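Local coordinates for protein oxidized polyvinyl alcohol hydrolase (PDB 3WLA) that hydrolyses beta-diketones such as 4,6-nonanedione and oxidized polyvinyl alcohol, carrying out the second step of polyvinyl alcohol degradation, at residues T24-D29 with R33-V38; W50-G55 with N61-V66; T56-N61 with P67-N72; Q88-E91 with N95-A98; W109-W114 with D243-G248. All blocks are in the same frame, centred on the assembly; numbering follows the deposited sequence.

Overall arrangement
The five contacts run from the outer edge of the large sheet of this alpha/beta-hydrolase to its active site. Contact 1 joins the edge hairpin; its Val-36 CG1 packs on Leu-64 CD1 of contact 2 at 3.3 Å. Contacts 2 and 3, centres about 5 Å apart, share Asn-61 and alternate along the chain around helix 60-65. The loop of contact 4 lies against them, Asn-61 ND2 sitting 2.9 Å from Asn-95 OD1. Contact 5 is tied to contact 3 where Trp-111 NE1 lies 3.0 Å from Thr-56 OG1. Both lie near Ser-162, the probable nucleophile: its side chain is about 7 Å from that of Glu-58 and about 4 Å from that of Trp-245.

Contact 1 (T24-D29 with R33-V38); sequences TDFPSD and RAFVVV
Phe-26 N donates to Arg-33 O at 2.8 Å, and Arg-33 N returns a bond of the same length to Phe-26 O. Together they make one antiparallel hydrogen-bonded pair. Asp-25 also has its backbone N near Arg-33 O, but at a poor angle, and that residue takes left-handed backbone angles that aspartate tolerates better than most. On the side facing helix 133-145, the edge of Phe-35, at CE1, is directed at the face of Phe-26 in an offset edge-to-face pair with planes at 74°. Phe-35 CG stands between the backbone N and the carbonyl carbon (chi1 56°), which places the ring where its CE1 meets Phe-26 CD1 at 3.6 Å. Phenylalanines suit this apolar face, where Phe-137 and Met-141 pack on Phe-35 and Cys-144 on Phe-26. Arg-33 bends at chi2 and chi3, lays CG 4.1 Å from Ser-28 CB, and sends its guanidinium away to a salt bridge with Asp-134; a water in the guanidinium plane joins NH1 to Ser-28 O. With Asp-25 and Phe-26 both opposite Arg-33, this is a G1 beta bulge, set in a hairpin whose strand 21-28 is outermost in the sheet.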
# COMPACT_ATOMS: atom_id res chain seq x y z
N THR A 24 15.04 -15.28 3.34
CA THR A 24 14.08 -16.32 2.97
C THR A 24 13.72 -17.17 4.19
O THR A 24 14.36 -17.09 5.24
CB THR A 24 14.62 -17.24 1.84
OG1 THR A 24 15.91 -17.79 2.23
CG2 THR A 24 14.78 -16.41 0.53
N ASP A 25 12.63 -17.91 4.09
CA ASP A 25 12.18 -18.76 5.20
C ASP A 25 11.77 -18.11 6.50
O ASP A 25 11.96 -18.66 7.59
CB ASP A 25 13.23 -19.85 5.48
CG ASP A 25 13.34 -20.85 4.33
OD1 ASP A 25 12.32 -21.04 3.63
OD2 ASP A 25 14.43 -21.44 4.14
N PHE A 26 11.21 -16.92 6.40
CA PHE A 26 10.71 -16.23 7.57
C PHE A 26 9.38 -16.91 7.87
O PHE A 26 8.50 -16.96 7.00
CB PHE A 26 10.45 -14.78 7.25
CG PHE A 26 9.93 -14.00 8.39
CD1 PHE A 26 10.82 -13.40 9.29
CD2 PHE A 26 8.56 -13.85 8.58
CE1 PHE A 26 10.35 -12.64 10.35
CE2 PHE A 26 8.07 -13.10 9.65
CZ PHE A 26 8.97 -12.49 10.54
N PRO A 27 9.20 -17.46 9.08
CA PRO A 27 7.93 -18.13 9.36
C PRO A 27 6.80 -17.20 9.71
O PRO A 27 6.93 -16.36 10.60
CB PRO A 27 8.29 -19.06 10.53
CG PRO A 27 9.40 -18.35 11.23
CD PRO A 27 10.24 -17.84 10.07
N SER A 28 5.67 -17.37 9.03
CA SER A 28 4.56 -16.48 9.31
C SER A 28 3.24 -17.15 8.94
O SER A 28 3.00 -17.45 7.78
CB SER A 28 4.77 -15.13 8.56
OG SER A 28 3.85 -14.14 9.02
N ASP A 29 2.40 -17.37 9.94
CA ASP A 29 1.11 -18.04 9.75
C ASP A 29 1.34 -19.38 9.06
O ASP A 29 0.50 -19.83 8.28
CB ASP A 29 0.13 -17.17 8.94
CG ASP A 29 -0.62 -16.21 9.82
OD1 ASP A 29 -1.32 -16.69 10.72
OD2 ASP A 29 -0.51 -14.99 9.64
N ARG A 33 8.18 -17.11 4.26
CA ARG A 33 8.14 -15.82 3.55
C ARG A 33 9.53 -15.22 3.35
O ARG A 33 10.51 -15.60 4.02
CB ARG A 33 7.24 -14.85 4.31
CG ARG A 33 5.80 -15.35 4.57
CD ARG A 33 5.05 -15.69 3.25
NE ARG A 33 4.94 -14.50 2.37
CZ ARG A 33 3.92 -13.63 2.43
NH1 ARG A 33 2.94 -13.77 3.32
NH2 ARG A 33 3.86 -12.64 1.56
N ALA A 34 9.62 -14.32 2.38
CA ALA A 34 10.88 -13.70 2.02
C ALA A 34 10.73 -12.17 1.89
O ALA A 34 9.62 -11.65 1.65
CB ALA A 34 11.36 -14.30 0.69
N PHE A 35 11.85 -11.47 2.04
CA PHE A 35 11.87 -9.99 1.95
C PHE A 35 13.31 -9.48 1.82
O PHE A 35 14.28 -10.16 2.21
CB PHE A 35 11.16 -9.36 3.16
CG PHE A 35 11.72 -9.78 4.50
CD1 PHE A 35 11.14 -10.81 5.22
CD2 PHE A 35 12.82 -9.09 5.06
CE1 PHE A 35 11.65 -11.18 6.52
CE2 PHE A 35 13.34 -9.43 6.32
CZ PHE A 35 12.77 -10.47 7.06
N VAL A 36 13.46 -8.30 1.20
CA VAL A 36 14.77 -7.72 0.97
C VAL A 36 14.99 -6.53 1.91
O VAL A 36 14.17 -5.63 1.98
CB VAL A 36 14.89 -7.33 -0.52
CG1 VAL A 36 16.22 -6.73 -0.84
CG2 VAL A 36 14.69 -8.58 -1.39
N VAL A 37 16.10 -6.55 2.64
CA VAL A 37 16.44 -5.48 3.60
C VAL A 37 17.55 -4.60 3.03
O VAL A 37 18.59 -5.12 2.59
CB VAL A 37 16.90 -6.10 4.95
CG1 VAL A 37 17.37 -4.98 5.95
CG2 VAL A 37 15.73 -6.86 5.59
N VAL A 38 17.31 -3.29 2.97
CA VAL A 38 18.33 -2.33 2.46
C VAL A 38 18.47 -1.31 3.58
O VAL A 38 17.73 -0.33 3.62
CB VAL A 38 17.87 -1.61 1.16
CG1 VAL A 38 19.05 -0.82 0.55
CG2 VAL A 38 17.38 -2.65 0.13
O HOH W 1 2.42 -15.59 5.65

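Contact 2 (W50-G55 with N61-V66); sequences WVPMVG and NWNLNV
In Val-54 the methyl CG1 stands beside the backbone N (chi1 -74°), which brings it to Asn-63 CB, while in Asn-63 the amide carbon CG points opposite the backbone N (chi1 175°), which carries the amide to Pro-52. The contact lies within a beta-alpha-beta unit, strand 47-53, helix 60-65 and strand 81-85, and here the short segments of strand and helix cross at 128° with axes 8.9 Å apart. Asn-63 makes most of the contact from the helix side. Its CB sits 3.5 Å from Val-54 CG1, and its OD1 meets the CB-CG edge of the Pro-52 ring, 3.5 Å from CB. No hydrogen bond crosses between the segments. The buried amide oxygen accepts a weak one from Asn-72 ND2. A proline fits the strand here as a compact apolar block: it offers no N-H, and its CB lies against one face of the Trp-50 ring, offset toward the rim. Beta-branched valine puts a methyl close to the backbone, where it reaches Asn-63; its side chain is about 8 Å from that of Ser-162, the probable active-site serine. The next helix residue adds a looser apolar contact, Leu-64 CD2 4.4 Å from Pro-52 CG.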
# COMPACT_ATOMS: atom_id res chain seq x y z
N TRP A 50 10.50 2.43 5.29
CA TRP A 50 9.73 2.45 4.03
C TRP A 50 9.60 0.97 3.57
O TRP A 50 10.60 0.26 3.45
CB TRP A 50 10.50 3.25 2.97
CG TRP A 50 9.95 3.29 1.54
CD1 TRP A 50 10.70 3.23 0.39
CD2 TRP A 50 8.59 3.47 1.11
NE1 TRP A 50 9.91 3.37 -0.72
CE2 TRP A 50 8.60 3.51 -0.32
CE3 TRP A 50 7.37 3.62 1.79
CZ2 TRP A 50 7.46 3.68 -1.08
CZ3 TRP A 50 6.20 3.79 1.05
CH2 TRP A 50 6.25 3.81 -0.40
N VAL A 51 8.36 0.52 3.37
CA VAL A 51 8.10 -0.86 2.94
C VAL A 51 7.34 -0.79 1.60
O VAL A 51 6.10 -0.78 1.57
CB VAL A 51 7.26 -1.61 4.03
CG1 VAL A 51 6.91 -3.01 3.56
CG2 VAL A 51 8.06 -1.69 5.32
N PRO A 52 8.08 -0.68 0.49
CA PRO A 52 7.46 -0.59 -0.83
C PRO A 52 7.04 -1.95 -1.38
O PRO A 52 7.82 -2.88 -1.33
CB PRO A 52 8.58 0.05 -1.68
CG PRO A 52 9.83 -0.60 -1.10
CD PRO A 52 9.55 -0.54 0.40
N MET A 53 5.85 -2.03 -1.96
CA MET A 53 5.31 -3.29 -2.51
C MET A 53 4.97 -3.23 -3.97
O MET A 53 4.32 -2.24 -4.42
CB MET A 53 4.02 -3.69 -1.77
CG MET A 53 4.31 -4.17 -0.39
SD MET A 53 2.89 -4.63 0.55
CE MET A 53 2.09 -2.85 0.74
N VAL A 54 5.40 -4.28 -4.70
CA VAL A 54 5.09 -4.39 -6.13
C VAL A 54 3.63 -4.82 -6.26
O VAL A 54 2.97 -5.21 -5.30
CB VAL A 54 5.91 -5.52 -6.85
CG1 VAL A 54 7.36 -5.08 -7.06
CG2 VAL A 54 5.90 -6.78 -6.00
N GLY A 55 3.18 -4.78 -7.50
CA GLY A 55 1.85 -5.17 -7.86
C GLY A 55 1.78 -6.56 -8.49
O GLY A 55 2.24 -7.56 -7.93
N ASN A 61 12.82 -7.10 -6.70
CA ASN A 61 14.10 -6.46 -6.97
C ASN A 61 14.01 -5.31 -8.00
O ASN A 61 14.81 -4.39 -7.94
CB ASN A 61 15.14 -7.49 -7.40
CG ASN A 61 15.74 -8.20 -6.22
OD1 ASN A 61 15.61 -7.77 -5.08
ND2 ASN A 61 16.44 -9.30 -6.51
N TRP A 62 13.07 -5.38 -8.94
CA TRP A 62 12.91 -4.28 -9.87
C TRP A 62 12.46 -3.04 -9.11
O TRP A 62 13.01 -1.98 -9.32
CB TRP A 62 11.86 -4.54 -10.94
CG TRP A 62 12.11 -5.76 -11.76
CD1 TRP A 62 13.18 -6.62 -11.68
CD2 TRP A 62 11.23 -6.29 -12.75
NE1 TRP A 62 13.01 -7.65 -12.57
CE2 TRP A 62 11.82 -7.48 -13.23
CE3 TRP A 62 10.00 -5.87 -13.29
CZ2 TRP A 62 11.21 -8.25 -14.22
CZ3 TRP A 62 9.39 -6.65 -14.30
CH2 TRP A 62 9.99 -7.83 -14.74
N ASN A 63 11.45 -3.19 -8.27
CA ASN A 63 10.95 -2.07 -7.50
C ASN A 63 12.08 -1.41 -6.69
O ASN A 63 12.10 -0.21 -6.53
CB ASN A 63 9.83 -2.58 -6.61
CG ASN A 63 9.29 -1.53 -5.67
OD1 ASN A 63 9.89 -1.28 -4.63
ND2 ASN A 63 8.13 -0.94 -6.02
N LEU A 64 13.01 -2.21 -6.17
CA LEU A 64 14.12 -1.70 -5.39
C LEU A 64 15.25 -1.13 -6.21
O LEU A 64 15.89 -0.13 -5.78
CB LEU A 64 14.75 -2.82 -4.54
CG LEU A 64 13.91 -3.30 -3.37
CD1 LEU A 64 14.61 -4.47 -2.65
CD2 LEU A 64 13.75 -2.12 -2.42
N ASN A 65 15.51 -1.72 -7.37
CA ASN A 65 16.71 -1.33 -8.12
C ASN A 65 16.62 -0.81 -9.51
O ASN A 65 17.65 -0.41 -10.08
CB ASN A 65 17.66 -2.53 -8.19
CG ASN A 65 17.96 -3.10 -6.84
OD1 ASN A 65 17.97 -4.32 -6.66
ND2 ASN A 65 18.18 -2.24 -5.87
N VAL A 66 15.44 -0.85 -10.10
CA VAL A 66 15.29 -0.44 -11.46
C VAL A 66 14.46 0.82 -11.48
O VAL A 66 13.33 0.82 -10.97
CB VAL A 66 14.58 -1.56 -12.24
CG1 VAL A 66 14.34 -1.14 -13.64
CG2 VAL A 66 15.45 -2.85 -12.14

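Contact 3 (T56-N61 with P67-N72); sequences TVEATN and PRSGNN. With SO4 (sulfate ion), chain D.
The direct bond joins Ser-69 to Glu-58: OG of the serine donates to OE2 of the glutamate over 2.6 Å, approaching from above the carboxylate plane, 41° out of it. Glu-58 keeps its chain extended beyond CG (chi2 174°), which carries the carboxylate across from the loop before helix 60-65 to the 3-10 turn 67-69. Serine suits the turn because its short side chain holds a donor close to the backbone, where it can reach the carboxylate. Two waters form the second kind of link. One donates to Glu-58 OE2 at 2.8 Å and also to Arg-68 O; the other donates to Ser-69 O at 2.9 Å and more weakly to Glu-58 OE1. Both carboxylate oxygens are therefore bridged to backbone carbonyls of the turn. With an alanine here, Ser-69 OG would probably be left without its acceptor and free to turn, and both waters would lose one anchor.

The third kind is anion binding, to a sulfate probably from the crystallisation liquor. Its O2 accepts from Val-57 N at 2.9 Å, nearly straight at 172°. Its O1 accepts from Thr-56 N and from Thr-56 OG1. Ser-162 OG, of the probable nucleophile, is also hydrogen-bonded to it. These adjoining N-H groups may belong to an oxyanion hole, as the bound sulfate suggests.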
# COMPACT_ATOMS: atom_id res chain seq x y z
N THR A 56 1.22 -6.62 -9.67
CA THR A 56 1.01 -7.93 -10.27
C THR A 56 2.16 -8.47 -11.13
O THR A 56 2.44 -9.70 -11.10
CB THR A 56 -0.22 -7.91 -11.19
OG1 THR A 56 -1.35 -7.36 -10.49
CG2 THR A 56 -0.45 -9.34 -11.81
N VAL A 57 2.82 -7.58 -11.87
CA VAL A 57 3.85 -8.05 -12.80
C VAL A 57 5.30 -7.62 -12.60
O VAL A 57 6.18 -8.05 -13.35
CB VAL A 57 3.43 -7.78 -14.26
CG1 VAL A 57 2.02 -8.38 -14.50
CG2 VAL A 57 3.44 -6.30 -14.55
N GLU A 58 5.59 -6.81 -11.59
CA GLU A 58 7.00 -6.41 -11.40
C GLU A 58 7.64 -7.20 -10.27
O GLU A 58 6.99 -7.52 -9.26
CB GLU A 58 7.09 -4.91 -11.10
CG GLU A 58 6.52 -4.06 -12.25
CD GLU A 58 6.49 -2.59 -11.86
OE1 GLU A 58 5.67 -2.26 -10.98
OE2 GLU A 58 7.29 -1.79 -12.42
N ALA A 59 8.92 -7.49 -10.41
CA ALA A 59 9.64 -8.28 -9.38
C ALA A 59 10.01 -7.35 -8.23
O ALA A 59 10.29 -6.16 -8.50
CB ALA A 59 10.98 -8.85 -9.98
N THR A 60 10.11 -7.89 -7.02
CA THR A 60 10.53 -7.09 -5.85
C THR A 60 11.87 -6.39 -6.11
O THR A 60 12.04 -5.18 -5.78
CB THR A 60 10.59 -7.96 -4.59
OG1 THR A 60 9.25 -8.30 -4.21
CG2 THR A 60 11.30 -7.21 -3.35
N ASN A 61 12.82 -7.10 -6.70
CA ASN A 61 14.10 -6.46 -6.97
C ASN A 61 14.01 -5.31 -8.00
O ASN A 61 14.81 -4.39 -7.94
CB ASN A 61 15.14 -7.49 -7.40
CG ASN A 61 15.74 -8.20 -6.22
OD1 ASN A 61 15.61 -7.77 -5.08
ND2 ASN A 61 16.44 -9.30 -6.51
N PRO A 67 15.00 1.90 -12.05
CA PRO A 67 14.30 3.16 -12.13
C PRO A 67 12.92 3.10 -12.65
O PRO A 67 12.04 3.72 -12.07
CB PRO A 67 15.19 4.01 -13.01
CG PRO A 67 16.55 3.53 -12.62
CD PRO A 67 16.38 2.04 -12.56
N ARG A 68 12.72 2.35 -13.74
CA ARG A 68 11.42 2.22 -14.35
C ARG A 68 10.37 1.68 -13.37
O ARG A 68 9.18 1.98 -13.49
CB ARG A 68 11.57 1.26 -15.55
CG ARG A 68 10.38 1.10 -16.36
CD ARG A 68 10.73 0.33 -17.68
NE ARG A 68 11.03 -1.10 -17.54
CZ ARG A 68 11.30 -1.89 -18.59
NH1 ARG A 68 11.31 -1.36 -19.81
NH2 ARG A 68 11.49 -3.22 -18.41
N SER A 69 10.82 0.87 -12.41
CA SER A 69 9.92 0.27 -11.45
C SER A 69 9.94 0.96 -10.10
O SER A 69 9.34 0.47 -9.14
CB SER A 69 10.24 -1.22 -11.31
OG SER A 69 9.87 -1.88 -12.53
N GLY A 70 10.65 2.09 -10.00
CA GLY A 70 10.63 2.85 -8.75
C GLY A 70 11.96 3.18 -8.11
O GLY A 70 12.07 4.18 -7.44
N ASN A 71 12.96 2.32 -8.25
CA ASN A 71 14.28 2.57 -7.65
C ASN A 71 14.13 2.92 -6.16
O ASN A 71 14.77 3.87 -5.63
CB ASN A 71 14.99 3.69 -8.44
CG ASN A 71 16.49 3.81 -8.12
OD1 ASN A 71 17.17 2.81 -7.85
ND2 ASN A 71 17.01 5.06 -8.16
N ASN A 72 13.30 2.13 -5.47
CA ASN A 72 13.03 2.39 -4.05
C ASN A 72 14.23 2.19 -3.11
O ASN A 72 14.25 2.78 -2.05
CB ASN A 72 11.82 1.58 -3.59
CG ASN A 72 10.52 2.25 -4.00
OD1 ASN A 72 10.13 3.24 -3.38
ND2 ASN A 72 9.85 1.74 -5.04
S SO4 D . 0.73 -4.24 -12.11
O1 SO4 D . -0.14 -4.58 -10.98
O2 SO4 D . 2.09 -4.81 -11.88
O3 SO4 D . 0.23 -4.87 -13.31
O4 SO4 D . 0.82 -2.79 -12.33
O HOH W 2 7.41 -1.65 -8.70
O HOH W 3 6.32 0.82 -12.63

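Contact 4 (Q88-E91 with N95-A98); sequences QCAE and NLGA
Where Ala-90 meets Leu-96 the flat groups are peptide units and not rings: the peptide linking Cys-89 to Ala-90 has Leu-96 beside it, methyl CD2 being 4.3 Å from Cys-89 O. The closer touching is apolar. Leu-96 CD2 comes within 3.4 Å of Ala-90 CA and 3.7 Å of Ala-90 CB, so one methyl branch makes nearly the whole contact. The leucine reaches across because CG is directed opposite its backbone N (chi1 178°) and CD2 continues the line of the chain beyond it. Alanine is apt on the receiving side, since a larger side chain would meet this methyl sooner. No hydrogen bond passes between the segments; instead Glu-91 N donates to Gln-88 O at 3.0 Å, closing the 3-10 turn that presents Ala-90. Glu-91 then has left-handed backbone angles and leads the chain away. Cys-89 pins this turn by its disulfide to Cys-101, which Ala-90 also touches. Both segments belong to the long loop between strand 81-85 and helix 133-145. The Leu-96 side leans on the start of helix 60-65: its carbonyl O is 3.4 Å from Ala-59 CB at the N-cap position, and Asn-95 OD1 is hydrogen-bonded to Asn-61 ND2 in the helix.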
# COMPACT_ATOMS: atom_id res chain seq x y z
N GLN A 88 3.55 -13.97 -1.70
CA GLN A 88 3.44 -15.43 -1.48
C GLN A 88 3.58 -16.22 -2.79
O GLN A 88 4.33 -17.20 -2.85
CB GLN A 88 2.09 -15.81 -0.85
CG GLN A 88 1.91 -15.33 0.53
CD GLN A 88 0.51 -15.58 1.06
OE1 GLN A 88 -0.12 -14.66 1.61
NE2 GLN A 88 0.02 -16.81 0.91
N CYS A 89 2.88 -15.77 -3.83
CA CYS A 89 2.87 -16.43 -5.14
C CYS A 89 4.23 -16.46 -5.86
O CYS A 89 4.43 -17.27 -6.78
CB CYS A 89 1.81 -15.74 -6.07
SG CYS A 89 2.18 -13.91 -6.17
N ALA A 90 5.15 -15.56 -5.50
CA ALA A 90 6.46 -15.55 -6.14
C ALA A 90 7.37 -16.61 -5.49
O ALA A 90 8.51 -16.78 -5.88
CB ALA A 90 7.13 -14.15 -6.02
N GLU A 91 6.82 -17.31 -4.50
CA GLU A 91 7.53 -18.37 -3.77
C GLU A 91 8.99 -18.01 -3.39
O GLU A 91 9.94 -18.71 -3.75
CB GLU A 91 7.46 -19.65 -4.59
CG GLU A 91 6.04 -20.28 -4.59
CD GLU A 91 5.96 -21.54 -5.44
OE1 GLU A 91 6.14 -21.44 -6.68
OE2 GLU A 91 5.73 -22.64 -4.87
N ASN A 95 13.29 -11.97 -7.84
CA ASN A 95 13.45 -11.66 -9.25
C ASN A 95 12.26 -12.11 -10.11
O ASN A 95 12.27 -11.92 -11.32
CB ASN A 95 14.77 -12.31 -9.73
CG ASN A 95 15.96 -11.63 -9.08
OD1 ASN A 95 16.05 -10.41 -9.14
ND2 ASN A 95 16.84 -12.38 -8.43
N LEU A 96 11.27 -12.73 -9.49
CA LEU A 96 10.11 -13.17 -10.24
C LEU A 96 9.16 -11.96 -10.42
O LEU A 96 8.70 -11.38 -9.43
CB LEU A 96 9.35 -14.28 -9.51
CG LEU A 96 8.12 -14.63 -10.35
CD1 LEU A 96 8.56 -15.55 -11.54
CD2 LEU A 96 7.10 -15.32 -9.48
N GLY A 97 8.84 -11.69 -11.66
CA GLY A 97 7.98 -10.57 -12.05
C GLY A 97 6.49 -10.91 -11.96
O GLY A 97 5.78 -10.45 -11.07
N ALA A 98 6.01 -11.73 -12.88
CA ALA A 98 4.61 -12.07 -12.86
C ALA A 98 4.37 -13.54 -12.45
O ALA A 98 3.91 -13.80 -11.33
CB ALA A 98 3.98 -11.76 -14.23

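Contact 5 (W109-W114 with D243-G248); sequences WTWNPW and DLWDCG
Trp-111 and Trp-245 meet beside the active site of an alpha/beta-hydrolase, bringing together a loop and a short strand more than a hundred residues apart in sequence. Their CA atoms are 12.8 Å apart, a span closed by a large indole from each side. The meeting point is the benzene part of each indole, Trp-111 CZ2 touching Trp-245 CZ2 at 3.9 Å. Trp-245 CZ2 lies at the edge of the Trp-111 ring, near its plane; the ring planes stand at 86° and the pairing is oblique. In both residues CG points opposite the backbone N (chi1 167° for Trp-245), a setting that extends the indole away from its own backbone N and across the gap. Trp-111 is held in rotation by its NE1, which is hydrogen-bonded to Thr-56 OG1 beside the sulfate site. Trp-245 NE1, in contrast, is buried with no partner in the model.

Trp-245 sits on strand 244-246, paired antiparallel with strand 253-256, just after Asp-243. The latter, bonded through OD1 to His-285 ND1, is probably the acid of a Ser-His-Asp triad with Ser-162, whose side chain is about 4 Å from that of Trp-245. Beyond the tryptophan the strand ends in an Asx turn: Asp-246 OD1 accepts from Gly-248 N at 3.0 Å, with an N-H...O angle of 171°. At the backbone angles of Gly-248 a side chain would collide with the carbonyl oxygen before it, so only glycine sits there easily.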
# COMPACT_ATOMS: atom_id res chain seq x y z
N TRP A 109 -9.68 -14.78 -1.44
CA TRP A 109 -9.09 -13.52 -1.90
C TRP A 109 -9.52 -13.14 -3.32
O TRP A 109 -9.79 -14.01 -4.15
CB TRP A 109 -7.56 -13.62 -1.82
CG TRP A 109 -7.10 -13.85 -0.39
CD1 TRP A 109 -6.60 -15.02 0.16
CD2 TRP A 109 -7.20 -12.90 0.70
NE1 TRP A 109 -6.38 -14.83 1.52
CE2 TRP A 109 -6.74 -13.55 1.87
CE3 TRP A 109 -7.61 -11.57 0.78
CZ2 TRP A 109 -6.70 -12.90 3.11
CZ3 TRP A 109 -7.57 -10.91 2.01
CH2 TRP A 109 -7.11 -11.58 3.17
N THR A 110 -9.57 -11.84 -3.58
CA THR A 110 -9.94 -11.33 -4.90
C THR A 110 -8.85 -11.49 -6.00
O THR A 110 -9.12 -11.99 -7.09
CB THR A 110 -10.31 -9.83 -4.83
OG1 THR A 110 -11.36 -9.61 -3.84
CG2 THR A 110 -10.79 -9.35 -6.22
N TRP A 111 -7.61 -11.08 -5.70
CA TRP A 111 -6.53 -11.09 -6.71
C TRP A 111 -5.36 -11.80 -6.05
O TRP A 111 -5.10 -11.62 -4.85
CB TRP A 111 -6.17 -9.62 -7.06
CG TRP A 111 -5.49 -9.37 -8.40
CD1 TRP A 111 -4.25 -8.72 -8.64
CD2 TRP A 111 -6.02 -9.68 -9.68
NE1 TRP A 111 -4.03 -8.62 -9.99
CE2 TRP A 111 -5.08 -9.20 -10.65
CE3 TRP A 111 -7.20 -10.33 -10.11
CZ2 TRP A 111 -5.31 -9.36 -12.03
CZ3 TRP A 111 -7.42 -10.47 -11.48
CH2 TRP A 111 -6.49 -9.99 -12.42
N ASN A 112 -4.65 -12.59 -6.83
CA ASN A 112 -3.59 -13.38 -6.28
C ASN A 112 -2.29 -12.70 -5.77
O ASN A 112 -1.70 -13.19 -4.83
CB ASN A 112 -3.20 -14.47 -7.29
CG ASN A 112 -2.54 -15.68 -6.62
OD1 ASN A 112 -2.89 -16.03 -5.52
ND2 ASN A 112 -1.62 -16.32 -7.30
N PRO A 113 -1.82 -11.61 -6.38
CA PRO A 113 -0.56 -11.07 -5.82
C PRO A 113 -0.43 -10.83 -4.31
O PRO A 113 0.59 -11.19 -3.69
CB PRO A 113 -0.34 -9.79 -6.61
CG PRO A 113 -1.00 -10.06 -7.94
CD PRO A 113 -2.30 -10.79 -7.50
N TRP A 114 -1.45 -10.21 -3.73
CA TRP A 114 -1.44 -9.90 -2.31
C TRP A 114 -2.80 -10.20 -1.77
O TRP A 114 -3.79 -10.04 -2.49
CB TRP A 114 -1.15 -8.39 -2.02
CG TRP A 114 0.26 -7.93 -2.39
CD1 TRP A 114 0.62 -7.13 -3.45
CD2 TRP A 114 1.45 -8.22 -1.67
NE1 TRP A 114 1.97 -6.92 -3.43
CE2 TRP A 114 2.52 -7.56 -2.35
CE3 TRP A 114 1.74 -8.97 -0.52
CZ2 TRP A 114 3.87 -7.63 -1.91
CZ3 TRP A 114 3.09 -9.04 -0.07
CH2 TRP A 114 4.14 -8.37 -0.78
N ASP A 243 -4.78 5.93 -15.90
CA ASP A 243 -4.58 5.03 -14.74
C ASP A 243 -5.74 4.02 -14.66
O ASP A 243 -6.73 4.21 -13.93
CB ASP A 243 -4.47 5.83 -13.42
CG ASP A 243 -3.91 4.97 -12.28
OD1 ASP A 243 -3.60 3.77 -12.53
OD2 ASP A 243 -3.75 5.50 -11.16
N LEU A 244 -5.59 2.94 -15.43
CA LEU A 244 -6.53 1.84 -15.59
C LEU A 244 -5.78 0.51 -15.69
O LEU A 244 -4.59 0.49 -16.01
CB LEU A 244 -7.29 2.00 -16.90
CG LEU A 244 -7.98 3.35 -17.16
CD1 LEU A 244 -8.18 3.57 -18.71
CD2 LEU A 244 -9.28 3.34 -16.42
N TRP A 245 -6.47 -0.59 -15.40
CA TRP A 245 -5.87 -1.91 -15.54
C TRP A 245 -6.74 -2.71 -16.50
O TRP A 245 -7.93 -2.98 -16.26
CB TRP A 245 -5.77 -2.61 -14.21
CG TRP A 245 -5.47 -4.02 -14.39
CD1 TRP A 245 -6.31 -5.00 -14.86
CD2 TRP A 245 -4.23 -4.64 -14.16
NE1 TRP A 245 -5.66 -6.20 -14.93
CE2 TRP A 245 -4.38 -6.01 -14.50
CE3 TRP A 245 -3.00 -4.18 -13.70
CZ2 TRP A 245 -3.34 -6.92 -14.40
CZ3 TRP A 245 -2.00 -5.05 -13.60
CH2 TRP A 245 -2.15 -6.43 -13.94
N ASP A 246 -6.12 -3.09 -17.62
CA ASP A 246 -6.81 -3.79 -18.68
C ASP A 246 -5.91 -4.95 -19.06
O ASP A 246 -4.78 -4.71 -19.44
CB ASP A 246 -6.95 -2.82 -19.85
CG ASP A 246 -7.72 -3.39 -21.01
OD1 ASP A 246 -7.76 -4.62 -21.18
OD2 ASP A 246 -8.29 -2.57 -21.76
N CYS A 247 -6.39 -6.18 -18.96
CA CYS A 247 -5.55 -7.29 -19.27
C CYS A 247 -5.90 -8.04 -20.56
O CYS A 247 -5.47 -9.17 -20.76
CB CYS A 247 -5.54 -8.26 -18.10
SG CYS A 247 -7.19 -8.84 -17.69
N GLY A 248 -6.64 -7.39 -21.44
CA GLY A 248 -6.99 -8.06 -22.66
C GLY A 248 -8.15 -9.00 -22.42
O GLY A 248 -8.49 -9.33 -21.27